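Local coordinates for protein tungsten-containing formylmethanofuran dehydrogenase 2 subunit C (Methanothermobacter wolfeii, PDB 5T5I) that probably serves, as subunit C of a tungsten-containing formylmethanofuran dehydrogenase, in the reversible conversion of carbon dioxide and methanofuran to formylmethanofuran during methanogenesis, at residues C[152-157]-C[171-176]; C[190-195]-C[207-212]; C[2-7]-C[63-68]; C[177-182]-C[197-202]. All coordinates share one frame; numbering follows the deposited sequence.

Contact 1 (C[152-157]-C[171-176]); sequences ITVHGN and IIIKGD
Lys174 lays its aliphatic chain alongside His155 on the next turn of a parallel β-helix, the two side chains pointing the same way. Its CD sits over one face of the imidazole, 4.0 Å from the centroid of the His155 ring and offset toward the rim near ND1, a CH-pi contact. The chain leaves the backbone with CG anti to the carbonyl carbon (chi1 -60°). A lysine suits this place because its methylenes pack on the ring while the bent end of the chain carries the ammonium group away from the ring, toward Glu193, a long, weak ion partner; His155 NE2 is hydrogen-bonded to Glu127.

On the sheet face that carries Ile152, Val154, Ile171 and Ile173, Ile152 CD1 lies 4.3 Å from Ile171 CG1. Branched side chains fit the stacked positions of a β-helix core. Ile173 CD1 comes to 3.9 Å from Val154 CB.

Where the strands end, Asn157 takes over: its OD1 accepts the amide of Asp176 at 2.8 Å, with the donor tilted 23° from the carbonyl plane. Gly175 CA lies 3.5 Å from Asn157 OD1, where a CB would clash with Asn157 OD1 and Gly156 O. An alanine at Asn157 would probably leave the Asp176 N-H without its acceptor and the turn less firmly tied to its neighbour.

The same link recurs from Asp131 to Asn157 N and from Asp176 to Asn195 N. Strand 125-128 pairs with strand 151-154 on one side, strand 187-192 with strand 170-173 on the other, and Ile152 packs on Met121, Val136 and Met147.

Contact 2 (C[190-195]-C[207-212]); sequences IIIEGN and GTIVVK
Ile190, Ile191 and Ile192 meet Ile209, Val210 and Val211 in register, as parallel strands on successive turns of the β-helix. Four backbone bonds tie them, among them Ile192 N to Val210 O at 2.8 Å. Side chains fall alternately on the two faces. On one, Ile191 CG1 lies 4.3 Å from Val210 CB; on the other, Ile192 CD1 reaches both Ile209 CG2 and Val211 CG2 at 4.5 Å. β-Branched residues suit the extended backbone, and those on the face of Ile190, Ile192, Ile209 and Val211 fill the inside of the coil with hydrocarbon.

Past the strand ends, Glu193 and Lys212 run side by side with extended chains, Lys212 CD 4.2 Å from Glu193 CG. Their charges stay beyond salt-bridge range, and Glu193 OE2 also has Lys174 as a weak, distant partner.

In the layer outside, Ile190 packs on Ile162 and Met166, Ile192 on Pro181, and Ile209 on Met185. The outer pair Ile191 and Val210 is apolar because strand 236-239 covers it: Glu236 lies on Ile191, and Leu238 on Val210 and Lys212.

A methionine in place of Lys212 would probably leave Glu193 without this nearby positive charge and the water that bridges the pair without its donor. That water donates to Glu193 OE2 at 2.9 Å and accepts from Lys212 NZ at 3.0 Å.

Contact 3 (C[2-7]-C[63-68]); sequences SEIILT and EDIKII
Ile5 and Ile68 pack side by side where the N-terminal strand 3-7 runs parallel to strand 66-68, extending the row of parallel strands that forms one side of the β-helix. Ile5 chi2, near -59°, turns CD1 toward Ile68, to 3.8 Å from both CD1 and CB of Ile68. The opposite face is buried and apolar: Ile4 CD1 meets Ile65 CG2 at 4.2 Å, and Leu6 CD1 lies 4.1 Å from Ile67 CG2. Helix 23-26 closes over the three isoleucines with Pro23 and Phe26, and strand 52-56 covers Leu6 with Phe52 and Val54, so aliphatic residues suit a place that needs no polar partner.

Toward the chain start the contact loosens and solvent comes near. Ser2 keeps a backbone hold, its N bonded to Asp64 O at 3.0 Å, and a small polar side chain suits this exposed end. Glu3 and Lys66 point the same way on the face of Ile5, touching through Glu3 CG and Lys66 CD; their charged tips stay beyond salt-bridge range, and Lys66 has another weak, long partner in Glu87. The glutamate's carboxylate instead leans against hydrocarbon, with Glu3 OE1 3.6 Å from Ile68 CD1.

Contact 4 (C[177-182]-C[197-202]); sequences VNIMPG and VARAGG
Met180 N donates to Ala198 O, Val197 N to Asn178 O and Gly201 N to Pro181 O, so that two corners of neighbouring β-helix turns stack in parallel with only a short, weakly bonded strand pair at 177-179 and 197-198. Both corners bend alike: Met180 and Arg199 each have positive phi, and Gly182 and Gly201 repeat the bend, Gly201 being the third residue of a type II turn from Arg199 to Gly202, where glycine readily accepts such angles.

Ile179 holds CG1 in the crowded position between the backbone N and carbonyl carbon (chi1 66°), which leaves CG2 anti to the carbonyl carbon and 3.9 Å from Val197 CB. Val197 also meets Asn178, whose OD1 lies 3.5 Å from Val197 CG2 while its ND2 bonds to Asn160. The small Ala198 lies beside Ile179 on the same face, its CB 4.1 Å from Ile179 CG2, although its own buried N finds no partner. Pro181 CG rests 4.0 Å from Ala200 CB, two compact residues suited to a tight corner, and Pro181 packs also on Ile162 and Ile192.

Arg199 runs outward beside Met180, extended from CG to NE, and its guanidinium forms a salt bridge with an acidic side chain of another protein chain, whose backbone accepts from NH1. The long apolar methionine suits this flank: Met180 CG touches Arg199 CB at 3.7 Å, and Met180 SD lies at the guanidinium edge, near its plane, 4.2 Å from Arg199 CD.

Overall arrangement
Contacts 1, 2 and 3 join parallel strands along one side of the β-helix, whereas contact 4 stacks the corners of two turns next to it. Contacts 2 and 4 are the buried ones; contact 1 is partly buried, and contact 3 has its exposed residues near the N terminus. Contacts 1 and 2 hold neighbouring strands, 170-173 and 187-192, and meet through Asp176 and Asn195. Contact 4 interlocks with contact 2 along the chain. Aliphatic stacks line the inside and glycines the corners; long side chains pack by their hydrocarbon at the more open margins, opposite charges come near but short of salt bridges in contacts 2 and 3, and contact 4 alone has a salt bridge to another protein.

Contact 1 (C[152-157]-C[171-176])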
loop_
_atom_site.group_PDB
_atom_site.type_symbol
_atom_site.label_atom_id
_atom_site.label_comp_id
_atom_site.label_asym_id
_atom_site.label_seq_id
_atom_site.Cartn_x
_atom_site.Cartn_y
_atom_site.Cartn_z
ATOM N N ILE C 152 -9.053 28.799 -35.240
ATOM C CA ILE C 152 -9.929 27.628 -35.314
ATOM C C ILE C 152 -10.691 27.583 -34.003
ATOM O O ILE C 152 -10.063 27.588 -32.945
ATOM C CB ILE C 152 -9.155 26.298 -35.553
ATOM C CG1 ILE C 152 -8.245 26.401 -36.795
ATOM C CG2 ILE C 152 -10.162 25.117 -35.687
ATOM C CD1 ILE C 152 -7.221 25.311 -36.909
ATOM N N THR C 153 -12.021 27.512 -34.064
ATOM C CA THR C 153 -12.888 27.390 -32.885
ATOM C C THR C 153 -13.739 26.123 -33.040
ATOM O O THR C 153 -14.423 25.971 -34.047
ATOM C CB THR C 153 -13.779 28.623 -32.689
ATOM O OG1 THR C 153 -12.969 29.794 -32.699
ATOM C CG2 THR C 153 -14.557 28.569 -31.366
ATOM N N VAL C 154 -13.673 25.218 -32.066
ATOM C CA VAL C 154 -14.469 23.978 -32.021
ATOM C C VAL C 154 -15.390 24.130 -30.809
ATOM O O VAL C 154 -14.885 24.237 -29.691
ATOM C CB VAL C 154 -13.564 22.722 -31.902
ATOM C CG1 VAL C 154 -14.396 21.442 -31.760
ATOM C CG2 VAL C 154 -12.624 22.607 -33.094
ATOM N N HIS C 155 -16.718 24.143 -31.013
ATOM C CA HIS C 155 -17.682 24.330 -29.913
ATOM C C HIS C 155 -17.886 23.066 -29.075
ATOM O O HIS C 155 -18.218 23.178 -27.901
ATOM C CB HIS C 155 -19.016 24.884 -30.417
ATOM C CG HIS C 155 -18.918 26.297 -30.900
ATOM N ND1 HIS C 155 -19.661 27.299 -30.326
ATOM C CD2 HIS C 155 -18.120 26.842 -31.849
ATOM C CE1 HIS C 155 -19.344 28.407 -30.972
ATOM N NE2 HIS C 155 -18.397 28.184 -31.875
ATOM N N GLY C 156 -17.658 21.896 -29.673
ATOM C CA GLY C 156 -17.749 20.615 -28.982
ATOM C C GLY C 156 -16.385 20.169 -28.486
ATOM O O GLY C 156 -15.541 20.998 -28.131
ATOM N N ASN C 157 -16.148 18.862 -28.513
ATOM C CA ASN C 157 -14.880 18.239 -28.106
ATOM C C ASN C 157 -13.959 17.986 -29.285
ATOM O O ASN C 157 -14.403 17.971 -30.433
ATOM C CB ASN C 157 -15.160 16.889 -27.425
ATOM C CG ASN C 157 -16.094 17.003 -26.246
ATOM O OD1 ASN C 157 -15.985 17.925 -25.428
ATOM N ND2 ASN C 157 -17.053 16.104 -26.139
ATOM N N ILE C 171 -6.094 28.391 -31.475
ATOM C CA ILE C 171 -7.054 27.284 -31.443
ATOM C C ILE C 171 -7.842 27.378 -30.136
ATOM O O ILE C 171 -7.245 27.408 -29.056
ATOM C CB ILE C 171 -6.380 25.902 -31.587
ATOM C CG1 ILE C 171 -5.649 25.773 -32.942
ATOM C CG2 ILE C 171 -7.428 24.763 -31.418
ATOM C CD1 ILE C 171 -4.702 24.558 -33.050
ATOM N N ILE C 172 -9.175 27.376 -30.230
ATOM C CA ILE C 172 -10.052 27.397 -29.060
ATOM C C ILE C 172 -10.936 26.142 -29.093
ATOM O O ILE C 172 -11.657 25.937 -30.069
ATOM C CB ILE C 172 -10.905 28.694 -28.996
ATOM C CG1 ILE C 172 -9.999 29.945 -28.881
ATOM C CG2 ILE C 172 -11.899 28.633 -27.821
ATOM C CD1 ILE C 172 -10.704 31.263 -29.110
ATOM N N ILE C 173 -10.869 25.302 -28.052
ATOM C CA ILE C 173 -11.746 24.129 -27.903
ATOM C C ILE C 173 -12.671 24.471 -26.742
ATOM O O ILE C 173 -12.196 24.626 -25.612
ATOM C CB ILE C 173 -10.971 22.801 -27.626
ATOM C CG1 ILE C 173 -9.800 22.590 -28.599
ATOM C CG2 ILE C 173 -11.927 21.583 -27.637
ATOM C CD1 ILE C 173 -10.129 22.560 -30.085
ATOM N N LYS C 174 -13.968 24.613 -27.002
ATOM C CA LYS C 174 -14.921 24.958 -25.941
ATOM C C LYS C 174 -15.276 23.743 -25.052
ATOM O O LYS C 174 -15.650 23.923 -23.900
ATOM C CB LYS C 174 -16.150 25.647 -26.512
ATOM C CG LYS C 174 -15.797 26.952 -27.237
ATOM C CD LYS C 174 -17.051 27.771 -27.659
ATOM C CE LYS C 174 -17.035 29.285 -27.492
ATOM N NZ LYS C 174 -15.697 29.910 -27.243
ATOM N N GLY C 175 -15.121 22.530 -25.585
ATOM C CA GLY C 175 -15.319 21.291 -24.847
ATOM C C GLY C 175 -14.014 20.715 -24.312
ATOM O O GLY C 175 -13.072 21.447 -23.980
ATOM N N ASP C 176 -13.951 19.386 -24.247
ATOM C CA ASP C 176 -12.789 18.643 -23.755
ATOM C C ASP C 176 -11.884 18.160 -24.889
ATOM O O ASP C 176 -12.317 18.045 -26.035
ATOM C CB ASP C 176 -13.274 17.405 -22.981
ATOM C CG ASP C 176 -14.267 17.718 -21.882
ATOM O OD1 ASP C 176 -14.082 18.743 -21.195
ATOM O OD2 ASP C 176 -15.249 16.956 -21.733
#

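Contact 2 (C[190-195]-C[207-212])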
loop_
_atom_site.group_PDB
_atom_site.type_symbol
_atom_site.label_atom_id
_atom_site.label_comp_id
_atom_site.label_asym_id
_atom_site.label_seq_id
_atom_site.Cartn_x
_atom_site.Cartn_y
_atom_site.Cartn_z
ATOM N N ILE C 190 -3.265 28.118 -27.598
ATOM C CA ILE C 190 -4.296 27.084 -27.524
ATOM C C ILE C 190 -5.072 27.333 -26.230
ATOM O O ILE C 190 -4.470 27.360 -25.151
ATOM C CB ILE C 190 -3.733 25.648 -27.559
ATOM C CG1 ILE C 190 -3.024 25.373 -28.904
ATOM C CG2 ILE C 190 -4.859 24.601 -27.337
ATOM C CD1 ILE C 190 -2.123 24.133 -28.887
ATOM N N ILE C 191 -6.400 27.494 -26.330
ATOM C CA ILE C 191 -7.267 27.636 -25.153
ATOM C C ILE C 191 -8.213 26.419 -25.125
ATOM O O ILE C 191 -8.972 26.218 -26.061
ATOM C CB ILE C 191 -8.071 28.963 -25.123
ATOM C CG1 ILE C 191 -7.126 30.191 -25.100
ATOM C CG2 ILE C 191 -9.019 28.967 -23.891
ATOM C CD1 ILE C 191 -7.822 31.543 -25.295
ATOM N N ILE C 192 -8.190 25.648 -24.041
ATOM C CA ILE C 192 -9.098 24.507 -23.829
ATOM C C ILE C 192 -10.030 24.905 -22.668
ATOM O O ILE C 192 -9.583 25.053 -21.527
ATOM C CB ILE C 192 -8.301 23.194 -23.577
ATOM C CG1 ILE C 192 -7.426 22.837 -24.824
ATOM C CG2 ILE C 192 -9.252 22.023 -23.239
ATOM C CD1 ILE C 192 -6.195 22.072 -24.507
ATOM N N GLU C 193 -11.312 25.134 -22.961
ATOM C CA GLU C 193 -12.257 25.576 -21.937
ATOM C C GLU C 193 -12.712 24.427 -21.032
ATOM O O GLU C 193 -13.114 24.668 -19.901
ATOM C CB GLU C 193 -13.435 26.340 -22.551
ATOM C CG GLU C 193 -12.979 27.546 -23.362
ATOM C CD GLU C 193 -14.071 28.453 -23.902
ATOM O OE1 GLU C 193 -15.263 28.080 -23.816
ATOM O OE2 GLU C 193 -13.726 29.517 -24.462
ATOM N N GLY C 194 -12.616 23.201 -21.534
ATOM C CA GLY C 194 -12.942 21.997 -20.798
ATOM C C GLY C 194 -11.716 21.309 -20.231
ATOM O O GLY C 194 -10.735 21.959 -19.865
ATOM N N ASN C 195 -11.775 19.981 -20.163
ATOM C CA ASN C 195 -10.746 19.138 -19.568
ATOM C C ASN C 195 -9.719 18.580 -20.558
ATOM O O ASN C 195 -9.947 18.558 -21.771
ATOM C CB ASN C 195 -11.438 17.963 -18.844
ATOM C CG ASN C 195 -12.442 18.406 -17.797
ATOM O OD1 ASN C 195 -12.268 19.432 -17.126
ATOM N ND2 ASN C 195 -13.526 17.660 -17.630
ATOM N N GLY C 207 5.183 29.108 -27.239
ATOM C CA GLY C 207 3.743 29.292 -27.323
ATOM C C GLY C 207 3.092 29.168 -25.959
ATOM O O GLY C 207 3.776 28.939 -24.945
ATOM N N THR C 208 1.766 29.304 -25.926
ATOM C CA THR C 208 0.988 29.253 -24.685
ATOM C C THR C 208 -0.220 28.306 -24.796
ATOM O O THR C 208 -0.948 28.339 -25.774
ATOM C CB THR C 208 0.498 30.666 -24.290
ATOM O OG1 THR C 208 1.579 31.581 -24.320
ATOM C CG2 THR C 208 -0.135 30.697 -22.915
ATOM N N ILE C 209 -0.448 27.511 -23.743
ATOM C CA ILE C 209 -1.597 26.623 -23.625
ATOM C C ILE C 209 -2.360 27.047 -22.350
ATOM O O ILE C 209 -1.745 27.133 -21.279
ATOM C CB ILE C 209 -1.187 25.126 -23.554
ATOM C CG1 ILE C 209 -0.401 24.715 -24.823
ATOM C CG2 ILE C 209 -2.443 24.252 -23.374
ATOM C CD1 ILE C 209 0.273 23.383 -24.730
ATOM N N VAL C 210 -3.673 27.274 -22.454
ATOM C CA VAL C 210 -4.522 27.627 -21.299
ATOM C C VAL C 210 -5.572 26.525 -21.131
ATOM O O VAL C 210 -6.312 26.245 -22.074
ATOM C CB VAL C 210 -5.223 29.007 -21.425
ATOM C CG1 VAL C 210 -6.090 29.301 -20.187
ATOM C CG2 VAL C 210 -4.206 30.127 -21.649
ATOM N N VAL C 211 -5.631 25.908 -19.939
ATOM C CA VAL C 211 -6.643 24.888 -19.606
ATOM C C VAL C 211 -7.531 25.446 -18.487
ATOM O O VAL C 211 -7.046 25.676 -17.374
ATOM C CB VAL C 211 -6.008 23.534 -19.215
ATOM C CG1 VAL C 211 -7.092 22.472 -18.982
ATOM C CG2 VAL C 211 -5.009 23.066 -20.283
ATOM N N LYS C 212 -8.820 25.687 -18.782
ATOM C CA LYS C 212 -9.781 26.214 -17.797
ATOM C C LYS C 212 -10.424 25.099 -16.960
ATOM O O LYS C 212 -10.896 25.360 -15.858
ATOM C CB LYS C 212 -10.875 27.042 -18.462
ATOM C CG LYS C 212 -10.371 28.199 -19.299
ATOM C CD LYS C 212 -11.556 29.065 -19.732
ATOM C CE LYS C 212 -11.164 30.281 -20.514
ATOM N NZ LYS C 212 -12.361 31.069 -20.961
HETATM O O HOH W 1 -11.658 31.492 -23.878
#

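Contact 3 (C[2-7]-C[63-68])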
loop_
_atom_site.group_PDB
_atom_site.type_symbol
_atom_site.label_atom_id
_atom_site.label_comp_id
_atom_site.label_asym_id
_atom_site.label_seq_id
_atom_site.Cartn_x
_atom_site.Cartn_y
_atom_site.Cartn_z
ATOM N N SER C 2 -23.059 37.076 -52.985
ATOM C CA SER C 2 -23.674 36.142 -53.921
ATOM C C SER C 2 -23.603 34.715 -53.357
ATOM O O SER C 2 -22.504 34.242 -53.035
ATOM C CB SER C 2 -22.973 36.227 -55.271
ATOM O OG SER C 2 -23.243 37.471 -55.893
ATOM N N GLU C 3 -24.773 34.047 -53.207
ATOM C CA GLU C 3 -24.858 32.693 -52.642
ATOM C C GLU C 3 -24.957 31.630 -53.738
ATOM O O GLU C 3 -25.756 31.794 -54.660
ATOM C CB GLU C 3 -26.085 32.560 -51.719
ATOM C CG GLU C 3 -26.105 33.536 -50.554
ATOM C CD GLU C 3 -27.176 33.277 -49.507
ATOM O OE1 GLU C 3 -28.134 32.522 -49.794
ATOM O OE2 GLU C 3 -27.055 33.836 -48.392
ATOM N N ILE C 4 -24.134 30.562 -53.643
ATOM C CA ILE C 4 -24.154 29.402 -54.545
ATOM C C ILE C 4 -24.511 28.214 -53.638
ATOM O O ILE C 4 -23.809 27.963 -52.657
ATOM C CB ILE C 4 -22.813 29.226 -55.314
ATOM C CG1 ILE C 4 -22.637 30.381 -56.327
ATOM C CG2 ILE C 4 -22.763 27.865 -56.038
ATOM C CD1 ILE C 4 -21.223 30.651 -56.742
ATOM N N ILE C 5 -25.629 27.530 -53.935
ATOM C CA ILE C 5 -26.151 26.443 -53.106
ATOM C C ILE C 5 -25.788 25.087 -53.682
ATOM O O ILE C 5 -26.137 24.800 -54.828
ATOM C CB ILE C 5 -27.698 26.545 -52.932
ATOM C CG1 ILE C 5 -28.189 28.000 -52.673
ATOM C CG2 ILE C 5 -28.190 25.590 -51.827
ATOM C CD1 ILE C 5 -27.627 28.675 -51.468
ATOM N N LEU C 6 -25.142 24.232 -52.866
ATOM C CA LEU C 6 -24.817 22.859 -53.228
ATOM C C LEU C 6 -25.702 21.963 -52.369
ATOM O O LEU C 6 -25.566 21.975 -51.148
ATOM C CB LEU C 6 -23.342 22.511 -52.970
ATOM C CG LEU C 6 -22.257 23.314 -53.685
ATOM C CD1 LEU C 6 -20.884 22.666 -53.444
ATOM C CD2 LEU C 6 -22.511 23.398 -55.159
ATOM N N THR C 7 -26.619 21.211 -52.982
ATOM C CA THR C 7 -27.511 20.328 -52.225
ATOM C C THR C 7 -27.021 18.926 -52.487
ATOM O O THR C 7 -27.095 18.466 -53.627
ATOM C CB THR C 7 -28.964 20.531 -52.618
ATOM O OG1 THR C 7 -29.263 21.921 -52.533
ATOM C CG2 THR C 7 -29.918 19.752 -51.730
ATOM N N GLU C 63 -14.040 36.843 -52.917
ATOM C CA GLU C 63 -14.476 37.553 -51.706
ATOM C C GLU C 63 -15.989 37.816 -51.691
ATOM O O GLU C 63 -16.546 38.014 -50.611
ATOM C CB GLU C 63 -13.694 38.873 -51.480
ATOM C CG GLU C 63 -13.725 39.870 -52.631
ATOM C CD GLU C 63 -12.522 39.846 -53.556
ATOM O OE1 GLU C 63 -12.172 40.925 -54.081
ATOM O OE2 GLU C 63 -11.962 38.753 -53.801
ATOM N N ASP C 64 -16.648 37.820 -52.874
ATOM C CA ASP C 64 -18.095 38.016 -52.979
ATOM C C ASP C 64 -18.866 36.688 -53.074
ATOM O O ASP C 64 -20.071 36.726 -53.279
ATOM C CB ASP C 64 -18.420 38.907 -54.194
ATOM C CG ASP C 64 -17.733 40.254 -54.156
ATOM O OD1 ASP C 64 -17.670 40.858 -53.058
ATOM O OD2 ASP C 64 -17.260 40.705 -55.216
ATOM N N ILE C 65 -18.207 35.530 -52.874
ATOM C CA ILE C 65 -18.867 34.227 -52.969
ATOM C C ILE C 65 -19.063 33.605 -51.609
ATOM O O ILE C 65 -18.119 33.507 -50.821
ATOM C CB ILE C 65 -18.099 33.278 -53.924
ATOM C CG1 ILE C 65 -18.317 33.746 -55.375
ATOM C CG2 ILE C 65 -18.545 31.807 -53.737
ATOM C CD1 ILE C 65 -17.522 33.125 -56.378
ATOM N N LYS C 66 -20.290 33.116 -51.380
ATOM C CA LYS C 66 -20.684 32.373 -50.197
ATOM C C LYS C 66 -21.227 31.025 -50.687
ATOM O O LYS C 66 -22.271 30.991 -51.342
ATOM C CB LYS C 66 -21.760 33.137 -49.426
ATOM C CG LYS C 66 -22.143 32.506 -48.098
ATOM C CD LYS C 66 -23.467 33.089 -47.597
ATOM C CE LYS C 66 -23.656 32.977 -46.106
ATOM N NZ LYS C 66 -23.813 34.306 -45.458
ATOM N N ILE C 67 -20.508 29.923 -50.410
ATOM C CA ILE C 67 -20.956 28.586 -50.789
ATOM C C ILE C 67 -21.750 28.005 -49.623
ATOM O O ILE C 67 -21.228 27.924 -48.510
ATOM C CB ILE C 67 -19.787 27.644 -51.186
ATOM C CG1 ILE C 67 -18.950 28.247 -52.340
ATOM C CG2 ILE C 67 -20.342 26.252 -51.587
ATOM C CD1 ILE C 67 -17.619 27.519 -52.668
ATOM N N ILE C 68 -22.996 27.579 -49.875
ATOM C CA ILE C 68 -23.828 26.941 -48.860
ATOM C C ILE C 68 -23.996 25.484 -49.260
ATOM O O ILE C 68 -24.592 25.209 -50.302
ATOM C CB ILE C 68 -25.206 27.642 -48.686
ATOM C CG1 ILE C 68 -25.015 29.144 -48.334
ATOM C CG2 ILE C 68 -26.050 26.911 -47.612
ATOM C CD1 ILE C 68 -26.301 29.964 -48.130
#

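Contact 4 (C[177-182]-C[197-202])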
loop_
_atom_site.group_PDB
_atom_site.type_symbol
_atom_site.label_atom_id
_atom_site.label_comp_id
_atom_site.label_asym_id
_atom_site.label_seq_id
_atom_site.Cartn_x
_atom_site.Cartn_y
_atom_site.Cartn_z
ATOM N N VAL C 177 -10.634 17.835 -24.544
ATOM C CA VAL C 177 -9.672 17.191 -25.443
ATOM C C VAL C 177 -9.188 15.897 -24.784
ATOM O O VAL C 177 -9.311 15.725 -23.563
ATOM C CB VAL C 177 -8.481 18.064 -25.913
ATOM C CG1 VAL C 177 -8.956 19.320 -26.633
ATOM C CG2 VAL C 177 -7.557 18.413 -24.764
ATOM N N ASN C 178 -8.588 15.014 -25.579
ATOM C CA ASN C 178 -8.063 13.763 -25.062
ATOM C C ASN C 178 -6.594 13.929 -24.640
ATOM O O ASN C 178 -6.364 14.547 -23.601
ATOM C CB ASN C 178 -8.325 12.613 -26.040
ATOM C CG ASN C 178 -8.049 11.265 -25.423
ATOM O OD1 ASN C 178 -8.556 10.964 -24.364
ATOM N ND2 ASN C 178 -7.296 10.407 -26.074
ATOM N N ILE C 179 -5.597 13.436 -25.410
ATOM C CA ILE C 179 -4.207 13.558 -24.969
ATOM C C ILE C 179 -3.336 14.355 -25.931
ATOM O O ILE C 179 -3.654 14.509 -27.101
ATOM C CB ILE C 179 -3.578 12.177 -24.654
ATOM C CG1 ILE C 179 -3.434 11.297 -25.929
ATOM C CG2 ILE C 179 -4.374 11.464 -23.566
ATOM C CD1 ILE C 179 -2.550 10.054 -25.736
ATOM N N MET C 180 -2.240 14.878 -25.399
ATOM C CA MET C 180 -1.174 15.572 -26.124
ATOM C C MET C 180 -1.590 16.831 -26.915
ATOM O O MET C 180 -1.060 17.046 -28.011
ATOM C CB MET C 180 -0.435 14.575 -27.041
ATOM C CG MET C 180 0.033 13.333 -26.295
ATOM S SD MET C 180 1.044 12.109 -27.180
ATOM C CE MET C 180 -0.143 11.417 -28.343
ATOM N N PRO C 181 -2.440 17.731 -26.361
ATOM C CA PRO C 181 -2.688 19.004 -27.059
ATOM C C PRO C 181 -1.420 19.862 -26.999
ATOM O O PRO C 181 -0.728 19.861 -25.975
ATOM C CB PRO C 181 -3.823 19.638 -26.251
ATOM C CG PRO C 181 -3.621 19.127 -24.867
ATOM C CD PRO C 181 -3.118 17.704 -25.044
ATOM N N GLY C 182 -1.095 20.530 -28.099
ATOM C CA GLY C 182 0.110 21.352 -28.196
ATOM C C GLY C 182 1.422 20.584 -28.265
ATOM O O GLY C 182 2.488 21.152 -27.984
ATOM N N VAL C 197 -7.059 14.993 -20.708
ATOM C CA VAL C 197 -6.733 13.709 -20.065
ATOM C C VAL C 197 -5.244 13.714 -19.657
ATOM O O VAL C 197 -4.930 13.456 -18.496
ATOM C CB VAL C 197 -7.086 12.493 -20.958
ATOM C CG1 VAL C 197 -6.596 11.181 -20.345
ATOM C CG2 VAL C 197 -8.587 12.443 -21.227
ATOM N N ALA C 198 -4.340 14.001 -20.595
ATOM C CA ALA C 198 -2.908 13.966 -20.288
ATOM C C ALA C 198 -2.026 14.654 -21.322
ATOM O O ALA C 198 -2.438 14.904 -22.454
ATOM C CB ALA C 198 -2.448 12.519 -20.153
ATOM N N ARG C 199 -0.787 14.914 -20.902
ATOM C CA ARG C 199 0.335 15.360 -21.720
ATOM C C ARG C 199 0.160 16.694 -22.441
ATOM O O ARG C 199 0.675 16.846 -23.553
ATOM C CB ARG C 199 0.683 14.240 -22.738
ATOM C CG ARG C 199 0.989 12.909 -22.078
ATOM C CD ARG C 199 1.011 11.730 -23.044
ATOM N NE ARG C 199 1.130 10.490 -22.285
ATOM C CZ ARG C 199 1.228 9.266 -22.789
ATOM N NH1 ARG C 199 1.267 9.081 -24.101
ATOM N NH2 ARG C 199 1.342 8.219 -21.983
ATOM N N ALA C 200 -0.483 17.683 -21.805
ATOM C CA ALA C 200 -0.611 19.002 -22.435
ATOM C C ALA C 200 0.782 19.626 -22.561
ATOM O O ALA C 200 1.569 19.567 -21.623
ATOM C CB ALA C 200 -1.517 19.920 -21.607
ATOM N N GLY C 201 1.094 20.141 -23.739
ATOM C CA GLY C 201 2.372 20.786 -23.978
ATOM C C GLY C 201 3.571 19.855 -24.047
ATOM O O GLY C 201 4.707 20.326 -23.935
ATOM N N GLY C 202 3.333 18.549 -24.240
ATOM C CA GLY C 202 4.407 17.571 -24.364
ATOM C C GLY C 202 5.385 17.989 -25.444
ATOM O O GLY C 202 4.963 18.328 -26.548
#